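Long-range contacts in putative fimbrium tip subunit Fim1C (Bacteroides ovatus, PDB 4EPS), which is probably a component of the fimbrium tip, part of the filamentous surface appendages that mediate cell adhesion and biofilm formation: residues L161-L166 with K215-L220; C239-A244 with K253-D258; F346-T351 with D406-Q411; N477-I482 with G495-N500. One frame throughout, in Å; residues are numbered along the deposited sequence.

Contact 1 (L161-L166 with K215-L220)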
loop_
_atom_site.group_PDB
_atom_site.type_symbol
_atom_site.label_atom_id
_atom_site.label_comp_id
_atom_site.label_asym_id
_atom_site.label_seq_id
_atom_site.Cartn_x
_atom_site.Cartn_y
_atom_site.Cartn_z
ATOM N N LEU A 161 14.779 -26.596 -27.909
ATOM C CA LEU A 161 13.619 -26.313 -27.065
ATOM C C LEU A 161 13.176 -24.861 -27.129
ATOM O O LEU A 161 13.983 -23.949 -26.939
ATOM C CB LEU A 161 13.960 -26.690 -25.609
ATOM C CG LEU A 161 12.829 -26.520 -24.568
ATOM C CD1 LEU A 161 11.674 -27.536 -24.842
ATOM C CD2 LEU A 161 13.370 -26.676 -23.182
ATOM N N VAL A 162 11.874 -24.658 -27.359
ATOM C CA VAL A 162 11.254 -23.338 -27.305
ATOM C C VAL A 162 10.678 -23.198 -25.886
ATOM O O VAL A 162 9.947 -24.085 -25.431
ATOM C CB VAL A 162 10.156 -23.137 -28.404
ATOM C CG1 VAL A 162 9.213 -21.953 -28.081
ATOM C CG2 VAL A 162 10.783 -22.943 -29.778
ATOM N N VAL A 163 10.955 -22.082 -25.216
ATOM C CA VAL A 163 10.362 -21.791 -23.898
ATOM C C VAL A 163 9.613 -20.459 -24.046
ATOM O O VAL A 163 10.213 -19.502 -24.543
ATOM C CB VAL A 163 11.394 -21.753 -22.736
ATOM C CG1 VAL A 163 10.696 -21.416 -21.405
ATOM C CG2 VAL A 163 12.138 -23.101 -22.626
ATOM N N VAL A 164 8.314 -20.414 -23.673
ATOM C CA VAL A 164 7.522 -19.183 -23.776
ATOM C C VAL A 164 7.090 -18.756 -22.369
ATOM O O VAL A 164 6.469 -19.537 -21.654
ATOM C CB VAL A 164 6.285 -19.294 -24.720
ATOM C CG1 VAL A 164 5.610 -17.927 -24.897
ATOM C CG2 VAL A 164 6.649 -19.909 -26.072
ATOM N N LYS A 165 7.383 -17.498 -22.006
ATOM C CA LYS A 165 6.953 -16.905 -20.738
ATOM C C LYS A 165 5.960 -15.780 -21.046
ATOM O O LYS A 165 6.368 -14.695 -21.473
ATOM C CB LYS A 165 8.176 -16.376 -19.945
ATOM C CG LYS A 165 7.826 -15.853 -18.547
ATOM C CD LYS A 165 7.481 -16.990 -17.619
ATOM C CE LYS A 165 7.314 -16.508 -16.203
ATOM N NZ LYS A 165 6.724 -17.584 -15.384
ATOM N N LEU A 166 4.657 -16.037 -20.845
ATOM C CA LEU A 166 3.652 -15.007 -21.096
ATOM C C LEU A 166 3.604 -14.011 -19.898
ATOM O O LEU A 166 4.101 -14.336 -18.820
ATOM C CB LEU A 166 2.273 -15.633 -21.352
ATOM C CG LEU A 166 2.162 -16.542 -22.606
ATOM C CD1 LEU A 166 0.753 -17.138 -22.677
ATOM C CD2 LEU A 166 2.528 -15.785 -23.885
ATOM N N LYS A 215 6.377 -23.322 -12.895
ATOM C CA LYS A 215 7.141 -22.162 -13.380
ATOM C C LYS A 215 6.276 -21.172 -14.174
ATOM O O LYS A 215 6.748 -20.070 -14.463
ATOM C CB LYS A 215 8.312 -22.617 -14.273
ATOM C CG LYS A 215 9.406 -23.385 -13.543
ATOM C CD LYS A 215 10.555 -23.780 -14.478
ATOM C CE LYS A 215 11.560 -22.674 -14.680
ATOM N NZ LYS A 215 12.357 -22.867 -15.919
ATOM N N ASP A 216 5.028 -21.567 -14.552
ATOM C CA ASP A 216 4.095 -20.785 -15.383
ATOM C C ASP A 216 4.759 -20.452 -16.745
ATOM O O ASP A 216 4.906 -19.278 -17.122
ATOM C CB ASP A 216 3.580 -19.500 -14.689
ATOM C CG ASP A 216 2.595 -18.717 -15.545
ATOM O OD1 ASP A 216 1.837 -19.353 -16.322
ATOM O OD2 ASP A 216 2.634 -17.468 -15.507
ATOM N N GLU A 217 5.148 -21.494 -17.481
ATOM C CA GLU A 217 5.780 -21.267 -18.779
ATOM C C GLU A 217 5.449 -22.449 -19.672
ATOM O O GLU A 217 5.106 -23.538 -19.166
ATOM C CB GLU A 217 7.316 -21.025 -18.640
ATOM C CG GLU A 217 8.119 -22.236 -18.235
ATOM C CD GLU A 217 9.600 -22.027 -17.974
ATOM O OE1 GLU A 217 10.045 -20.866 -17.832
ATOM O OE2 GLU A 217 10.314 -23.049 -17.885
ATOM N N TYR A 218 5.523 -22.227 -20.993
ATOM C CA TYR A 218 5.226 -23.259 -21.988
ATOM C C TYR A 218 6.506 -23.721 -22.625
ATOM O O TYR A 218 7.368 -22.880 -22.907
ATOM C CB TYR A 218 4.283 -22.735 -23.081
ATOM C CG TYR A 218 2.925 -22.322 -22.557
ATOM C CD1 TYR A 218 2.737 -21.075 -21.962
ATOM C CD2 TYR A 218 1.836 -23.194 -22.614
ATOM C CE1 TYR A 218 1.480 -20.681 -21.489
ATOM C CE2 TYR A 218 0.576 -22.809 -22.138
ATOM C CZ TYR A 218 0.410 -21.553 -21.579
ATOM O OH TYR A 218 -0.808 -21.165 -21.078
ATOM N N ARG A 219 6.631 -25.029 -22.857
ATOM C CA ARG A 219 7.836 -25.637 -23.457
ATOM C C ARG A 219 7.450 -26.479 -24.639
ATOM O O ARG A 219 6.437 -27.174 -24.608
ATOM C CB ARG A 219 8.615 -26.467 -22.410
ATOM C CG ARG A 219 9.111 -25.584 -21.262
ATOM C CD ARG A 219 10.277 -26.159 -20.486
ATOM N NE ARG A 219 9.885 -27.228 -19.566
ATOM C CZ ARG A 219 9.552 -27.057 -18.288
ATOM N NH1 ARG A 219 9.528 -25.833 -17.752
ATOM N NH2 ARG A 219 9.223 -28.097 -17.541
ATOM N N LEU A 220 8.237 -26.401 -25.711
ATOM C CA LEU A 220 7.952 -27.153 -26.916
ATOM C C LEU A 220 9.243 -27.609 -27.553
ATOM O O LEU A 220 10.055 -26.764 -27.927
ATOM C CB LEU A 220 7.159 -26.265 -27.908
ATOM C CG LEU A 220 6.754 -26.921 -29.227
ATOM C CD1 LEU A 220 5.566 -27.883 -29.002
ATOM C CD2 LEU A 220 6.338 -25.864 -30.222
HETATM O O HOH W 1 3.676 -18.264 -19.363
HETATM O O HOH W 2 4.421 -15.715 -16.558
#
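Val162 pairs with Leu220 and Val164 with Tyr218 as hydrogen-bonded pairs of an antiparallel ladder, with Val163 and Arg219 as the non-hydrogen-bonded pair between them. Four backbone bonds carry the register, Val162 N to Leu220 O and Val164 N to Tyr218 O both measuring 2.8 Å.

The apolar contacts divide between the two faces. On that of Val162, Val164, Tyr218 and Leu220, Leu166 CD1 lies obliquely to the phenol ring, 3.8 Å from Tyr218 CE1. On the other, Val163 CG1 presses against the Glu217 carboxylate, 3.7 Å from Glu217 CD, and Val163 CG2 runs beside the aliphatic part of Arg219.

Glu217 is the centre of a salt-bridge network. Its OE2 accepts from Lys215 NZ at 2.8 Å, on the syn side, and from Arg219 NH1 at 2.9 Å, through the anti lone pair. An alanine here would probably leave both cations without this shared carboxylate and open a gap beside Val163 CG1. A second polar group forms around Asp216. The bend of Lys165 at chi2 (72°) lays CD beside Asp216 O, and NZ beyond it donates to the same oxygen at 3.0 Å from above the carbonyl plane. Two waters also bridge Leu166 to Asp216, one of them joining Leu166 O to Asp216 OD2, while Asp216 OD1 is hydrogen-bonded to Tyr211 OH.

Asp216 and Glu217 both face Asp212 in a G1 beta bulge, and Arg219 has a second salt bridge there. Strand 217-222 lies between strands 148-174 and 206-212, while strand 251-256 pairs with the other edge of 148-174 and its Arg254 reaches Glu217 OE1.

Contact 2 (C239-A244 with K253-D258); sequences CTLDTA and KRFVVD
Phe255 reaches from its strand to Leu241, and its side chain can be followed outward atom by atom. At the root, Phe255 CB meets a leucine methyl, Leu241 CD2, at 3.7 Å. The same methyl remains close to the start of the ring, 3.8 Å from Phe255 CG. Since CG is anti to the carbonyl carbon (chi1 -64°), the ring leaves beside the backbone N. Over its centre sits Leu241 CB, 3.9 Å from the Phe255 ring centroid and 4° off the normal, a CH-pi contact made almost squarely on the face. The opposite face receives Lys253 CG, offset toward the rim. At the far end, Asp242 O approaches the edge in the ring plane, 3.5 Å from both Phe255 CE1 and CZ, where it meets the weakly positive rim; Lys246 NZ also binds this oxygen. An alanine here would probably open a gap beneath Leu241 CB and cost Asp242 O its contact with the ring edge.

On the CB side of the ring the apolar seam continues: Val257 CG2 lies 4.2 Å from Leu241 CD2, and Cys239 SG lies 4.0 Å from Val257 CG2.

The CA atoms of Leu241 and Phe255 are 7.0 Å apart, and side chains do the joining. Strand 237-242 pairs with 229-234, whereas 251-256 pairs with 148-174, whose Val164 also touches Leu241. The arrangement is typical of layers of strands packed through apolar side chains, here within the fimbrillin-like region, whose family belongs to the transthyretin clan.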
loop_
_atom_site.group_PDB
_atom_site.type_symbol
_atom_site.label_atom_id
_atom_site.label_comp_id
_atom_site.label_asym_id
_atom_site.label_seq_id
_atom_site.Cartn_x
_atom_site.Cartn_y
_atom_site.Cartn_z
ATOM N N CYS A 239 1.562 -12.315 -30.347
ATOM C CA CYS A 239 2.996 -12.205 -30.413
ATOM C C CYS A 239 3.501 -13.164 -31.478
ATOM O O CYS A 239 2.825 -14.141 -31.801
ATOM C CB CYS A 239 3.627 -12.481 -29.049
ATOM S SG CYS A 239 3.265 -14.120 -28.380
ATOM N N THR A 240 4.637 -12.843 -32.059
ATOM C CA THR A 240 5.282 -13.713 -33.021
ATOM C C THR A 240 6.588 -14.110 -32.405
ATOM O O THR A 240 7.397 -13.233 -32.074
ATOM C CB THR A 240 5.456 -13.053 -34.403
ATOM O OG1 THR A 240 4.174 -12.817 -34.970
ATOM C CG2 THR A 240 6.269 -13.909 -35.370
ATOM N N LEU A 241 6.816 -15.427 -32.311
ATOM C CA LEU A 241 8.058 -15.987 -31.813
ATOM C C LEU A 241 8.834 -16.494 -33.009
ATOM O O LEU A 241 8.449 -17.496 -33.615
ATOM C CB LEU A 241 7.783 -17.095 -30.790
ATOM C CG LEU A 241 6.688 -16.709 -29.764
ATOM C CD1 LEU A 241 6.236 -17.896 -28.977
ATOM C CD2 LEU A 241 7.116 -15.519 -28.905
ATOM N N ASP A 242 9.856 -15.733 -33.401
ATOM C CA ASP A 242 10.720 -16.077 -34.518
ATOM C C ASP A 242 11.753 -17.076 -34.025
ATOM O O ASP A 242 12.658 -16.694 -33.279
ATOM C CB ASP A 242 11.371 -14.804 -35.092
ATOM C CG ASP A 242 10.345 -13.890 -35.756
ATOM O OD1 ASP A 242 9.904 -14.210 -36.881
ATOM O OD2 ASP A 242 9.938 -12.892 -35.123
ATOM N N THR A 243 11.599 -18.362 -34.379
ATOM C CA THR A 243 12.556 -19.390 -33.921
ATOM C C THR A 243 13.778 -19.482 -34.860
ATOM O O THR A 243 14.780 -20.107 -34.502
ATOM C CB THR A 243 11.894 -20.781 -33.771
ATOM O OG1 THR A 243 11.683 -21.365 -35.061
ATOM C CG2 THR A 243 10.591 -20.741 -32.948
ATOM N N ALA A 244 13.689 -18.905 -36.061
ATOM C CA ALA A 244 14.804 -18.976 -37.030
ATOM C C ALA A 244 16.125 -18.561 -36.383
ATOM O O ALA A 244 16.174 -17.551 -35.690
ATOM C CB ALA A 244 14.510 -18.093 -38.236
ATOM N N LYS A 253 15.705 -21.632 -26.280
ATOM C CA LYS A 253 15.511 -20.210 -26.504
ATOM C C LYS A 253 14.270 -19.834 -25.714
ATOM O O LYS A 253 13.199 -20.411 -25.959
ATOM C CB LYS A 253 15.366 -19.904 -28.007
ATOM C CG LYS A 253 14.836 -18.488 -28.327
ATOM C CD LYS A 253 15.695 -17.341 -27.819
ATOM C CE LYS A 253 14.926 -16.044 -27.961
ATOM N NZ LYS A 253 15.629 -14.890 -27.330
ATOM N N ARG A 254 14.414 -18.894 -24.777
ATOM C CA ARG A 254 13.281 -18.437 -23.977
ATOM C C ARG A 254 12.756 -17.117 -24.528
ATOM O O ARG A 254 13.503 -16.147 -24.642
ATOM C CB ARG A 254 13.636 -18.305 -22.486
ATOM C CG ARG A 254 12.450 -17.831 -21.633
ATOM C CD ARG A 254 12.807 -17.697 -20.159
ATOM N NE ARG A 254 12.493 -18.907 -19.390
ATOM C CZ ARG A 254 13.399 -19.698 -18.816
ATOM N NH1 ARG A 254 14.693 -19.415 -18.912
ATOM N NH2 ARG A 254 13.017 -20.768 -18.136
ATOM N N PHE A 255 11.474 -17.095 -24.874
ATOM C CA PHE A 255 10.810 -15.885 -25.368
ATOM C C PHE A 255 10.022 -15.283 -24.208
ATOM O O PHE A 255 9.072 -15.912 -23.742
ATOM C CB PHE A 255 9.870 -16.210 -26.525
ATOM C CG PHE A 255 10.555 -16.738 -27.759
ATOM C CD1 PHE A 255 11.023 -15.865 -28.744
ATOM C CD2 PHE A 255 10.718 -18.107 -27.952
ATOM C CE1 PHE A 255 11.629 -16.350 -29.908
ATOM C CE2 PHE A 255 11.317 -18.596 -29.130
ATOM C CZ PHE A 255 11.768 -17.713 -30.096
ATOM N N VAL A 256 10.419 -14.095 -23.736
ATOM C CA VAL A 256 9.707 -13.405 -22.635
ATOM C C VAL A 256 8.748 -12.402 -23.294
ATOM O O VAL A 256 9.182 -11.480 -23.975
ATOM C CB VAL A 256 10.677 -12.748 -21.621
ATOM C CG1 VAL A 256 9.907 -11.966 -20.538
ATOM C CG2 VAL A 256 11.587 -13.811 -20.978
ATOM N N VAL A 257 7.447 -12.630 -23.137
ATOM C CA VAL A 257 6.439 -11.817 -23.807
ATOM C C VAL A 257 5.948 -10.711 -22.873
ATOM O O VAL A 257 5.519 -10.984 -21.755
ATOM C CB VAL A 257 5.260 -12.705 -24.307
ATOM C CG1 VAL A 257 4.166 -11.861 -24.983
ATOM C CG2 VAL A 257 5.771 -13.816 -25.251
ATOM N N ASP A 258 6.000 -9.473 -23.359
ATOM C CA ASP A 258 5.521 -8.277 -22.650
ATOM C C ASP A 258 5.952 -8.239 -21.147
ATOM O O ASP A 258 5.132 -8.006 -20.267
ATOM C CB ASP A 258 3.977 -8.149 -22.791
ATOM C CG ASP A 258 3.434 -6.777 -22.349
ATOM O OD1 ASP A 258 4.166 -5.770 -22.494
ATOM O OD2 ASP A 258 2.313 -6.730 -21.807
#

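Contact 3 (F346-T351 with D406-Q411); sequences FSPALT and DFECFQ
Cys409 sits over one face of the Phe346 ring. Its CB is 3.8 Å from the Phe346 ring centroid and its SG 3.9 Å, each 18° off the normal, so a CH-pi and a sulfur-aromatic contact share that face. Next to it, Ser347 CB lies over one face of the Phe407 ring, a CH-pi contact, 3.7 Å from its centroid. Pro348 CD comes within 3.5 Å of Phe407 CD1, the two side chains crossing at about a right angle, and Leu350 CD2 meets Phe407 CZ tip to tip.

What positions these groups is partly the backbone. Cys409 N, in the first turn of helix 408-419, donates to Phe346 O at 2.9 Å. Ser347 OG donates forward to the carbonyl of the next residue, Pro348 O, which helps fix the serine while its CB faces the ring. Glu408 OE1 lies 3.4 Å from Ser347 CA, and a water joins Glu408 OE2 to Ser347 O, the latter bond weak. Farther out, Trp470 meets the Phe346 ring, and Leu396 of helix 389-403 touches Cys409.

The chemistry is thus largely dispersive, with weakly polarised CH and sulfur groups set against aromatic faces, and one direct backbone bond to hold the loop 346-351 at the helix start.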
loop_
_atom_site.group_PDB
_atom_site.type_symbol
_atom_site.label_atom_id
_atom_site.label_comp_id
_atom_site.label_asym_id
_atom_site.label_seq_id
_atom_site.Cartn_x
_atom_site.Cartn_y
_atom_site.Cartn_z
ATOM N N PHE A 346 -34.687 -24.610 -9.308
ATOM C CA PHE A 346 -33.447 -25.088 -8.709
ATOM C C PHE A 346 -33.265 -26.554 -8.986
ATOM O O PHE A 346 -32.207 -26.969 -9.455
ATOM C CB PHE A 346 -33.421 -24.810 -7.189
ATOM C CG PHE A 346 -32.082 -25.103 -6.552
ATOM C CD1 PHE A 346 -31.103 -24.123 -6.472
ATOM C CD2 PHE A 346 -31.812 -26.355 -6.007
ATOM C CE1 PHE A 346 -29.864 -24.400 -5.882
ATOM C CE2 PHE A 346 -30.557 -26.639 -5.460
ATOM C CZ PHE A 346 -29.601 -25.661 -5.398
ATOM N N SER A 347 -34.276 -27.354 -8.643
ATOM C CA SER A 347 -34.238 -28.799 -8.818
ATOM C C SER A 347 -35.644 -29.338 -8.792
ATOM O O SER A 347 -36.556 -28.608 -8.384
ATOM C CB SER A 347 -33.419 -29.445 -7.696
ATOM O OG SER A 347 -34.163 -29.561 -6.494
ATOM N N PRO A 348 -35.881 -30.621 -9.132
ATOM C CA PRO A 348 -37.228 -31.157 -8.903
ATOM C C PRO A 348 -37.454 -31.329 -7.391
ATOM O O PRO A 348 -36.485 -31.302 -6.628
ATOM C CB PRO A 348 -37.213 -32.508 -9.632
ATOM C CG PRO A 348 -35.810 -32.880 -9.803
ATOM C CD PRO A 348 -34.939 -31.667 -9.595
ATOM N N ALA A 349 -38.710 -31.480 -6.954
ATOM C CA ALA A 349 -39.001 -31.784 -5.542
ATOM C C ALA A 349 -38.523 -33.213 -5.297
ATOM O O ALA A 349 -38.680 -34.056 -6.181
ATOM C CB ALA A 349 -40.491 -31.649 -5.265
ATOM N N LEU A 350 -37.837 -33.470 -4.179
ATOM C CA LEU A 350 -37.274 -34.802 -3.928
ATOM C C LEU A 350 -38.109 -35.576 -2.929
ATOM O O LEU A 350 -38.797 -34.970 -2.115
ATOM C CB LEU A 350 -35.838 -34.678 -3.392
ATOM C CG LEU A 350 -34.812 -33.879 -4.232
ATOM C CD1 LEU A 350 -33.503 -33.755 -3.484
ATOM C CD2 LEU A 350 -34.548 -34.555 -5.590
ATOM N N THR A 351 -38.014 -36.916 -2.961
ATOM C CA THR A 351 -38.693 -37.772 -1.983
ATOM C C THR A 351 -37.838 -37.743 -0.718
ATOM O O THR A 351 -38.340 -37.490 0.372
ATOM C CB THR A 351 -38.888 -39.196 -2.552
ATOM O OG1 THR A 351 -39.695 -39.126 -3.727
ATOM C CG2 THR A 351 -39.519 -40.138 -1.549
ATOM N N ASP A 406 -30.234 -34.351 -13.396
ATOM C CA ASP A 406 -29.856 -33.084 -14.017
ATOM C C ASP A 406 -30.663 -31.924 -13.448
ATOM O O ASP A 406 -31.633 -31.465 -14.071
ATOM C CB ASP A 406 -30.017 -33.167 -15.550
ATOM C CG ASP A 406 -29.133 -34.215 -16.213
ATOM O OD1 ASP A 406 -27.894 -34.193 -15.974
ATOM O OD2 ASP A 406 -29.672 -35.043 -16.985
ATOM N N PHE A 407 -30.261 -31.455 -12.251
ATOM C CA PHE A 407 -30.908 -30.320 -11.578
ATOM C C PHE A 407 -30.721 -29.056 -12.399
ATOM O O PHE A 407 -29.627 -28.848 -12.955
ATOM C CB PHE A 407 -30.299 -30.107 -10.181
ATOM C CG PHE A 407 -30.569 -31.127 -9.098
ATOM C CD1 PHE A 407 -31.469 -32.172 -9.303
ATOM C CD2 PHE A 407 -29.976 -31.004 -7.846
ATOM C CE1 PHE A 407 -31.744 -33.089 -8.283
ATOM C CE2 PHE A 407 -30.245 -31.926 -6.833
ATOM C CZ PHE A 407 -31.141 -32.950 -7.053
ATOM N N GLU A 408 -31.755 -28.199 -12.452
ATOM C CA GLU A 408 -31.676 -26.933 -13.194
ATOM C C GLU A 408 -30.530 -26.040 -12.690
ATOM O O GLU A 408 -29.909 -25.359 -13.505
ATOM C CB GLU A 408 -33.008 -26.170 -13.139
ATOM C CG GLU A 408 -34.153 -26.893 -13.843
ATOM C CD GLU A 408 -35.019 -27.824 -13.000
ATOM O OE1 GLU A 408 -34.472 -28.585 -12.168
ATOM O OE2 GLU A 408 -36.253 -27.829 -13.217
ATOM N N CYS A 409 -30.209 -26.065 -11.372
ATOM C CA CYS A 409 -29.113 -25.229 -10.825
ATOM C C CYS A 409 -27.756 -25.528 -11.503
ATOM O O CYS A 409 -26.958 -24.606 -11.672
ATOM C CB CYS A 409 -29.015 -25.365 -9.313
ATOM S SG CYS A 409 -28.604 -27.031 -8.744
ATOM N N PHE A 410 -27.518 -26.790 -11.931
ATOM C CA PHE A 410 -26.287 -27.160 -12.641
ATOM C C PHE A 410 -26.209 -26.522 -14.028
ATOM O O PHE A 410 -25.095 -26.237 -14.493
ATOM C CB PHE A 410 -26.171 -28.685 -12.804
ATOM C CG PHE A 410 -26.107 -29.488 -11.527
ATOM C CD1 PHE A 410 -25.260 -29.111 -10.488
ATOM C CD2 PHE A 410 -26.817 -30.677 -11.401
ATOM C CE1 PHE A 410 -25.189 -29.869 -9.317
ATOM C CE2 PHE A 410 -26.723 -31.445 -10.240
ATOM C CZ PHE A 410 -25.914 -31.038 -9.207
ATOM N N GLN A 411 -27.377 -26.320 -14.690
ATOM C CA GLN A 411 -27.426 -25.713 -16.025
ATOM C C GLN A 411 -27.111 -24.228 -15.937
ATOM O O GLN A 411 -26.371 -23.719 -16.779
ATOM C CB GLN A 411 -28.784 -25.937 -16.727
ATOM C CG GLN A 411 -28.835 -25.451 -18.194
ATOM C CD GLN A 411 -27.677 -25.940 -19.051
ATOM O OE1 GLN A 411 -27.595 -27.121 -19.419
ATOM N NE2 GLN A 411 -26.747 -25.044 -19.375
HETATM O O HOH W 3 -37.661 -28.090 -10.963
#

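Contact 4 (N477-I482 with G495-N500); sequences NKNMYI and GGVKTN
Met480, a selenomethionine, and Gly496 form a hydrogen-bonded pair of a beta hairpin between strands 479-485 and 490-497, with Asn479 and Val497 as the adjoining non-hydrogen-bonded pair. Of the backbone bonds, Met480 N to Gly496 O is short (2.7 Å) and nearly straight at the hydrogen, though the donor stands above the carbonyl plane. The return bond from Gly496 N to Met480 O is weak. Gly496 is the centre of an inverse gamma turn, and a CB on it would clash with Met480 O and Ile482 CG2. Past it, Lys498 N donates to Lys478 O at 2.8 Å as the chain enters a type I turn from Val497 to Asn500.

Apolar contact comes from Ile482, whose CG2 lies 3.7 Å from Gly496 CA, and from the selenium, with Met480 SE 3.7 Å from Lys498 CE where the two side chains cross at about a right angle.

Two side chains add polar contacts. Asn479 OD1 is 3.6 Å from Val497 CG2, while its ND2 bonds to Thr494 O. The charged group is Lys498. Its chain, extended beyond CG, carries the ammonium to a salt bridge with Glu474, and the same Lys498 NZ bonds to Asn477 O at 3.0 Å from 65° above the carbonyl plane.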
loop_
_atom_site.group_PDB
_atom_site.type_symbol
_atom_site.label_atom_id
_atom_site.label_comp_id
_atom_site.label_asym_id
_atom_site.label_seq_id
_atom_site.Cartn_x
_atom_site.Cartn_y
_atom_site.Cartn_z
ATOM N N ASN A 477 -36.870 -31.741 1.814
ATOM C CA ASN A 477 -36.872 -32.408 0.501
ATOM C C ASN A 477 -37.516 -31.548 -0.608
ATOM O O ASN A 477 -37.153 -31.691 -1.770
ATOM C CB ASN A 477 -37.581 -33.773 0.606
ATOM C CG ASN A 477 -39.030 -33.708 1.036
ATOM O OD1 ASN A 477 -39.417 -32.926 1.901
ATOM N ND2 ASN A 477 -39.867 -34.528 0.430
ATOM N N LYS A 478 -38.404 -30.621 -0.243
ATOM C CA LYS A 478 -39.116 -29.800 -1.228
ATOM C C LYS A 478 -38.604 -28.375 -1.370
ATOM O O LYS A 478 -38.896 -27.740 -2.396
ATOM C CB LYS A 478 -40.613 -29.705 -0.854
ATOM C CG LYS A 478 -41.323 -31.039 -0.675
ATOM C CD LYS A 478 -42.543 -30.804 0.219
ATOM C CE LYS A 478 -43.340 -32.047 0.522
ATOM N NZ LYS A 478 -44.447 -31.764 1.479
ATOM N N ASN A 479 -37.923 -27.830 -0.328
ATOM C CA ASN A 479 -37.543 -26.411 -0.257
ATOM C C ASN A 479 -36.087 -26.136 0.005
ATOM O O ASN A 479 -35.426 -26.862 0.747
ATOM C CB ASN A 479 -38.318 -25.732 0.905
ATOM C CG ASN A 479 -39.794 -25.478 0.679
ATOM O OD1 ASN A 479 -40.475 -26.190 -0.052
ATOM N ND2 ASN A 479 -40.344 -24.493 1.362
HETATM N N MSE A 480 -35.616 -25.009 -0.545
HETATM C CA MSE A 480 -34.318 -24.414 -0.274
HETATM C C MSE A 480 -34.551 -23.188 0.598
HETATM O O MSE A 480 -35.656 -22.659 0.638
HETATM C CB MSE A 480 -33.610 -23.947 -1.593
HETATM C CG MSE A 480 -33.407 -25.042 -2.640
HETATM SE SE MSE A 480 -32.367 -26.507 -1.951
HETATM C CE MSE A 480 -30.658 -25.680 -1.811
ATOM N N TYR A 481 -33.506 -22.692 1.244
ATOM C CA TYR A 481 -33.548 -21.372 1.862
ATOM C C TYR A 481 -33.424 -20.342 0.726
ATOM O O TYR A 481 -32.629 -20.542 -0.217
ATOM C CB TYR A 481 -32.387 -21.188 2.856
ATOM C CG TYR A 481 -32.663 -21.804 4.207
ATOM C CD1 TYR A 481 -32.610 -23.182 4.393
ATOM C CD2 TYR A 481 -32.961 -21.007 5.311
ATOM C CE1 TYR A 481 -32.846 -23.753 5.644
ATOM C CE2 TYR A 481 -33.151 -21.565 6.578
ATOM C CZ TYR A 481 -33.127 -22.941 6.729
ATOM O OH TYR A 481 -33.356 -23.502 7.958
ATOM N N ILE A 482 -34.205 -19.264 0.802
ATOM C CA ILE A 482 -34.175 -18.173 -0.184
ATOM C C ILE A 482 -33.928 -16.885 0.583
ATOM O O ILE A 482 -34.396 -16.738 1.722
ATOM C CB ILE A 482 -35.485 -18.132 -1.035
ATOM C CG1 ILE A 482 -36.765 -18.318 -0.122
ATOM C CG2 ILE A 482 -35.393 -19.177 -2.186
ATOM C CD1 ILE A 482 -38.189 -17.958 -0.804
ATOM N N GLY A 495 -39.084 -20.617 2.562
ATOM C CA GLY A 495 -40.140 -20.876 1.573
ATOM C C GLY A 495 -39.725 -21.149 0.133
ATOM O O GLY A 495 -40.556 -21.080 -0.770
ATOM N N GLY A 496 -38.466 -21.501 -0.090
ATOM C CA GLY A 496 -37.943 -21.689 -1.440
ATOM C C GLY A 496 -38.251 -23.026 -2.087
ATOM O O GLY A 496 -37.330 -23.804 -2.325
ATOM N N VAL A 497 -39.533 -23.279 -2.445
ATOM C CA VAL A 497 -39.957 -24.531 -3.122
ATOM C C VAL A 497 -39.037 -24.715 -4.326
ATOM O O VAL A 497 -38.913 -23.790 -5.113
ATOM C CB VAL A 497 -41.456 -24.509 -3.524
ATOM C CG1 VAL A 497 -41.873 -25.844 -4.148
ATOM C CG2 VAL A 497 -42.346 -24.161 -2.315
ATOM N N LYS A 498 -38.336 -25.857 -4.406
ATOM C CA LYS A 498 -37.283 -26.155 -5.393
ATOM C C LYS A 498 -37.743 -25.977 -6.854
ATOM O O LYS A 498 -36.916 -25.676 -7.714
ATOM C CB LYS A 498 -36.761 -27.575 -5.173
ATOM C CG LYS A 498 -35.874 -27.684 -3.932
ATOM C CD LYS A 498 -35.648 -29.139 -3.508
ATOM C CE LYS A 498 -34.878 -29.204 -2.214
ATOM N NZ LYS A 498 -34.351 -30.567 -1.947
ATOM N N THR A 499 -39.061 -26.129 -7.103
ATOM C CA THR A 499 -39.714 -26.025 -8.415
ATOM C C THR A 499 -40.259 -24.603 -8.667
ATOM O O THR A 499 -40.768 -24.333 -9.757
ATOM C CB THR A 499 -40.822 -27.081 -8.527
ATOM O OG1 THR A 499 -41.741 -26.853 -7.458
ATOM C CG2 THR A 499 -40.275 -28.492 -8.457
ATOM N N ASN A 500 -40.106 -23.678 -7.692
ATOM C CA ASN A 500 -40.478 -22.280 -7.908
ATOM C C ASN A 500 -39.380 -21.592 -8.739
ATOM O O ASN A 500 -38.372 -22.216 -9.038
ATOM C CB ASN A 500 -40.717 -21.549 -6.583
ATOM C CG ASN A 500 -42.097 -21.757 -6.027
ATOM O OD1 ASN A 500 -42.920 -22.442 -6.610
ATOM N ND2 ASN A 500 -42.374 -21.169 -4.897
#

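The four contacts fall into two pairs on opposite sides of the chain's centre. Contacts 1 and 2, centres 10 Å apart, share neighbouring strands 148-174 and 251-256: Val163 O lies 2.7 Å from Phe255 N, a probable hydrogen bond, and Val164 CG2 packs on Leu241 CD1. Contacts 3 and 4 are also 10 Å apart between centres, joined by probable bonds from Asn477 ND2 to Leu350 O and from Phe346 N to Lys498 O. Between the pairs nothing touches; contacts 1 and 3 come within about 26 Å between nearest atoms. Glycerol, probably from the crystallisation liquor, lies near contacts 1, 3 and 4, without establishing a functional site.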